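PDB 1YZ4: dual specificity protein phosphatase 15 from Homo sapiens, which removes phosphate from phosphotyrosine and from phosphoserine or phosphothreonine in proteins, and may act on MAPK13, ATF2, ERBB3, PDGFRB and SNX6. Local coordinates for residues Ile101-Ala104 with Tyr105-Val109; Glu139-Gly142 with Trp143-Gln147. The protein carries 1 engineered substitution. All blocks are in the same frame, centred on the assembly; numbering follows the deposited sequence.

In the fold
Both contacts are local, made between neighbouring turns of the chain, but they lie at different depths of the catalytic domain. In interaction 1, within helix 97-110, the residues that touch are all buried; its side chains are mainly aliphatic, and the hydroxyls of Thr103 and Tyr105 find partners in the protein. Interaction 2 spans the junction of helices 132-143 and 145-157; only Phe141 and Ser146 are buried, and charged or polar residues and a tryptophan occupy the outer side. Regular i to i+4 bonds run through interaction 1, whereas interaction 2 passes to an i to i+5 bond. The two meet directly: Phe141 packs on helix 97-110, and Met107 CE approaches Gly142 CA to 3.4 Å.

Interaction 1: Ile101-Ala104 with Tyr105-Val109; sequences IVTA and YVMTV
Backbone hydrogen bonds tie Ile101, Val102 and Thr103 to Tyr105, Val106 and Met107, each four residues further along helix 97-110. The Val106 N to Val102 O bond is 2.9 Å long and nearly straight at the hydrogen, 170°, while Met107 N reaches Thr103 O at 2.8 Å.

Apolar contacts follow the same spacing. Val102 and Val106 lie side by side and point the same way, their CG2 methyls 4.1 Å apart; Val102 packs on Leu15 and Leu17 of strand 15-18, while Val106 meets Val117 of helix 114-123. On another side Thr103 CG2 sits 3.9 Å from Met107 SD. The methyl of Thr103 is anti to the backbone N, which leaves OG1 (chi1 -63°) to hydrogen-bond to Thr99 O one turn back. Met107 bends at chi3 (75°), and this flexible thioether reaches Trp114 and Phe141 of neighbouring helices. Ala104, with just a methyl, allows Leu138 and Phe141 of helix 132-143 to come near.

Tyr105 carries a polar group outward. Its CB packs 3.3 Å from Val102 O, and the ring leads on to helix 70-82, where OH is hydrogen-bonded to His78 ND1 and Arg81 NH1.

In phosphatases of this family such a helix follows the phosphate-binding loop. Ile101 lies about 7 Å, side chain to side chain, from Ser91, the engineered replacement at the predicted nucleophile position. The chemistry implies a largely apolar helix in which the helix's own backbone satisfies Thr103 and helix 70-82 satisfies Tyr105, while Thr108 OG1 bonds weakly to Tyr105 O.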
# COMPACT_ATOMS: atom_id res chain seq x y z
N ILE A 101 2.58 3.10 -2.76
CA ILE A 101 3.19 2.23 -1.76
C ILE A 101 2.86 0.76 -2.05
O ILE A 101 3.75 -0.09 -2.01
CB ILE A 101 2.72 2.63 -0.33
CG1 ILE A 101 3.49 3.86 0.16
CG2 ILE A 101 2.97 1.50 0.65
CD1 ILE A 101 3.24 5.10 -0.66
N VAL A 102 1.60 0.45 -2.35
CA VAL A 102 1.24 -0.94 -2.62
C VAL A 102 1.88 -1.49 -3.90
O VAL A 102 2.27 -2.67 -3.95
CB VAL A 102 -0.31 -1.12 -2.69
CG1 VAL A 102 -0.91 -0.05 -3.57
CG2 VAL A 102 -0.65 -2.49 -3.26
N THR A 103 2.01 -0.64 -4.92
CA THR A 103 2.62 -1.07 -6.18
C THR A 103 4.06 -1.46 -5.93
O THR A 103 4.53 -2.50 -6.41
CB THR A 103 2.55 0.07 -7.24
OG1 THR A 103 1.18 0.36 -7.53
CG2 THR A 103 3.21 -0.36 -8.56
N ALA A 104 4.76 -0.64 -5.16
CA ALA A 104 6.15 -0.90 -4.83
C ALA A 104 6.26 -2.25 -4.12
O ALA A 104 7.18 -3.02 -4.37
CB ALA A 104 6.67 0.20 -3.94
N TYR A 105 5.31 -2.53 -3.23
CA TYR A 105 5.32 -3.79 -2.50
C TYR A 105 5.15 -4.99 -3.43
O TYR A 105 5.91 -5.95 -3.38
CB TYR A 105 4.18 -3.84 -1.49
CG TYR A 105 4.17 -5.14 -0.73
CD1 TYR A 105 5.13 -5.40 0.25
CD2 TYR A 105 3.23 -6.14 -1.01
CE1 TYR A 105 5.16 -6.62 0.93
CE2 TYR A 105 3.25 -7.36 -0.34
CZ TYR A 105 4.22 -7.59 0.63
OH TYR A 105 4.26 -8.78 1.31
N VAL A 106 4.12 -4.92 -4.28
CA VAL A 106 3.84 -6.00 -5.21
C VAL A 106 4.98 -6.17 -6.21
O VAL A 106 5.26 -7.29 -6.64
CB VAL A 106 2.51 -5.73 -5.95
CG1 VAL A 106 2.23 -6.85 -6.95
CG2 VAL A 106 1.38 -5.65 -4.93
N MET A 107 5.64 -5.08 -6.56
CA MET A 107 6.76 -5.18 -7.48
C MET A 107 7.85 -6.06 -6.85
O MET A 107 8.37 -6.96 -7.50
CB MET A 107 7.34 -3.80 -7.79
CG MET A 107 6.53 -2.98 -8.78
SD MET A 107 7.02 -1.25 -8.82
CE MET A 107 8.56 -1.36 -9.72
N THR A 108 8.18 -5.80 -5.59
CA THR A 108 9.23 -6.57 -4.93
C THR A 108 8.88 -8.05 -4.71
O THR A 108 9.75 -8.91 -4.90
CB THR A 108 9.68 -5.95 -3.57
OG1 THR A 108 9.16 -6.72 -2.49
CG2 THR A 108 9.24 -4.52 -3.44
N VAL A 109 7.64 -8.35 -4.32
CA VAL A 109 7.29 -9.76 -4.09
C VAL A 109 7.01 -10.56 -5.36
O VAL A 109 7.01 -11.78 -5.33
CB VAL A 109 6.06 -9.93 -3.14
CG1 VAL A 109 6.38 -9.35 -1.78
CG2 VAL A 109 4.82 -9.29 -3.74

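Interaction 2: Glu139-Gly142 with Trp143-Gln147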
# COMPACT_ATOMS: atom_id res chain seq x y z
N GLU A 139 9.54 3.90 -11.11
CA GLU A 139 10.46 3.50 -12.18
C GLU A 139 11.82 3.20 -11.55
O GLU A 139 12.40 2.14 -11.78
CB GLU A 139 10.60 4.62 -13.21
CG GLU A 139 10.00 4.32 -14.57
CD GLU A 139 10.77 3.27 -15.33
OE1 GLU A 139 10.89 2.13 -14.84
OE2 GLU A 139 11.27 3.58 -16.44
N GLU A 140 12.32 4.16 -10.77
CA GLU A 140 13.61 4.02 -10.10
C GLU A 140 13.61 2.74 -9.27
O GLU A 140 14.42 1.85 -9.48
CB GLU A 140 13.87 5.19 -9.15
CG GLU A 140 14.20 6.52 -9.82
CD GLU A 140 14.31 7.66 -8.81
OE1 GLU A 140 15.08 7.52 -7.82
OE2 GLU A 140 13.63 8.70 -9.01
N PHE A 141 12.68 2.68 -8.32
CA PHE A 141 12.54 1.55 -7.42
C PHE A 141 12.60 0.21 -8.15
O PHE A 141 13.25 -0.73 -7.69
CB PHE A 141 11.23 1.66 -6.65
CG PHE A 141 11.00 0.53 -5.69
CD1 PHE A 141 11.71 0.45 -4.50
CD2 PHE A 141 10.09 -0.49 -6.01
CE1 PHE A 141 11.52 -0.62 -3.63
CE2 PHE A 141 9.90 -1.57 -5.15
CZ PHE A 141 10.62 -1.63 -3.95
N GLY A 142 11.92 0.14 -9.29
CA GLY A 142 11.91 -1.10 -10.05
C GLY A 142 13.30 -1.50 -10.49
O GLY A 142 13.70 -2.66 -10.38
N TRP A 143 14.05 -0.52 -10.99
CA TRP A 143 15.40 -0.77 -11.47
C TRP A 143 16.39 -1.06 -10.35
O TRP A 143 17.10 -2.06 -10.37
CB TRP A 143 15.90 0.44 -12.26
CG TRP A 143 17.21 0.22 -12.97
CD1 TRP A 143 17.40 -0.34 -14.21
CD2 TRP A 143 18.52 0.55 -12.49
NE1 TRP A 143 18.73 -0.37 -14.53
CE2 TRP A 143 19.45 0.17 -13.49
CE3 TRP A 143 19.01 1.14 -11.31
CZ2 TRP A 143 20.83 0.35 -13.34
CZ3 TRP A 143 20.38 1.32 -11.17
CH2 TRP A 143 21.27 0.92 -12.18
N ALA A 144 16.41 -0.18 -9.35
CA ALA A 144 17.35 -0.29 -8.25
C ALA A 144 17.05 -1.21 -7.06
O ALA A 144 17.60 -2.30 -6.94
CB ALA A 144 17.68 1.12 -7.72
N SER A 145 16.16 -0.75 -6.19
CA SER A 145 15.82 -1.43 -4.96
C SER A 145 14.93 -2.68 -4.93
O SER A 145 15.11 -3.55 -4.08
CB SER A 145 15.24 -0.39 -4.03
OG SER A 145 15.91 0.84 -4.23
N SER A 146 13.97 -2.77 -5.84
CA SER A 146 13.04 -3.89 -5.87
C SER A 146 13.64 -5.27 -5.56
O SER A 146 13.31 -5.88 -4.54
CB SER A 146 12.32 -3.90 -7.22
OG SER A 146 11.22 -4.79 -7.20
N GLN A 147 14.49 -5.77 -6.45
CA GLN A 147 15.12 -7.07 -6.29
C GLN A 147 15.91 -7.25 -4.98
O GLN A 147 15.83 -8.30 -4.33
CB GLN A 147 16.05 -7.33 -7.48
CG GLN A 147 15.37 -7.31 -8.84
CD GLN A 147 16.33 -7.01 -9.98
OE1 GLN A 147 16.81 -5.88 -10.12
NE2 GLN A 147 16.62 -8.02 -10.80
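Phe141 lays one face of its ring against the backbone of Ser146, whose N stands 3.9 Å above the ring plane, over its centre. With CG anti to the backbone N (chi1 180°), the ring is directed along the chain so that one face meets the following turn. Ser145 adds its CB at 3.7 Å from Phe141 CD1, and Ser146 CB comes within 3.9 Å of Phe141 CE2. Small serines suit this spot, since a short side chain lets the backbone settle close to the aromatic face. The same Ser146 N donates to Phe141 O at 2.8 Å, with an N-H...O angle of 165°, so the phenylalanine meets this residue through both its ring and its carbonyl.

That bond spans five residues rather than four, as in a pi-helical turn. Just before it the chain is still alpha-helical, with Ala144 N bound almost straight to Glu140 O at 2.8 Å and Trp143 N to Glu139 O at 3.2 Å. The wider turn joins helices 132-143 and 145-157; Thr108 of helix 97-110 packs on the Phe141 ring, and Phe70 meets it edge-to-face. Gly142, lacking a side chain, leaves its CA accessible to Met107.

The outer side is far looser. Trp143 keeps only its CB near the preceding turn, 3.5 Å from Glu140 O, while its indole projects away from that turn; the residue also touches a crystal neighbour. Glu139 and Glu140 are exposed, as befits carboxylates, and Glu140 OE1 forms a long, weak ion pair with Lys67 NZ. Gln147, likewise exposed, brings its OE1 no closer than 4.5 Å to Gly142 O.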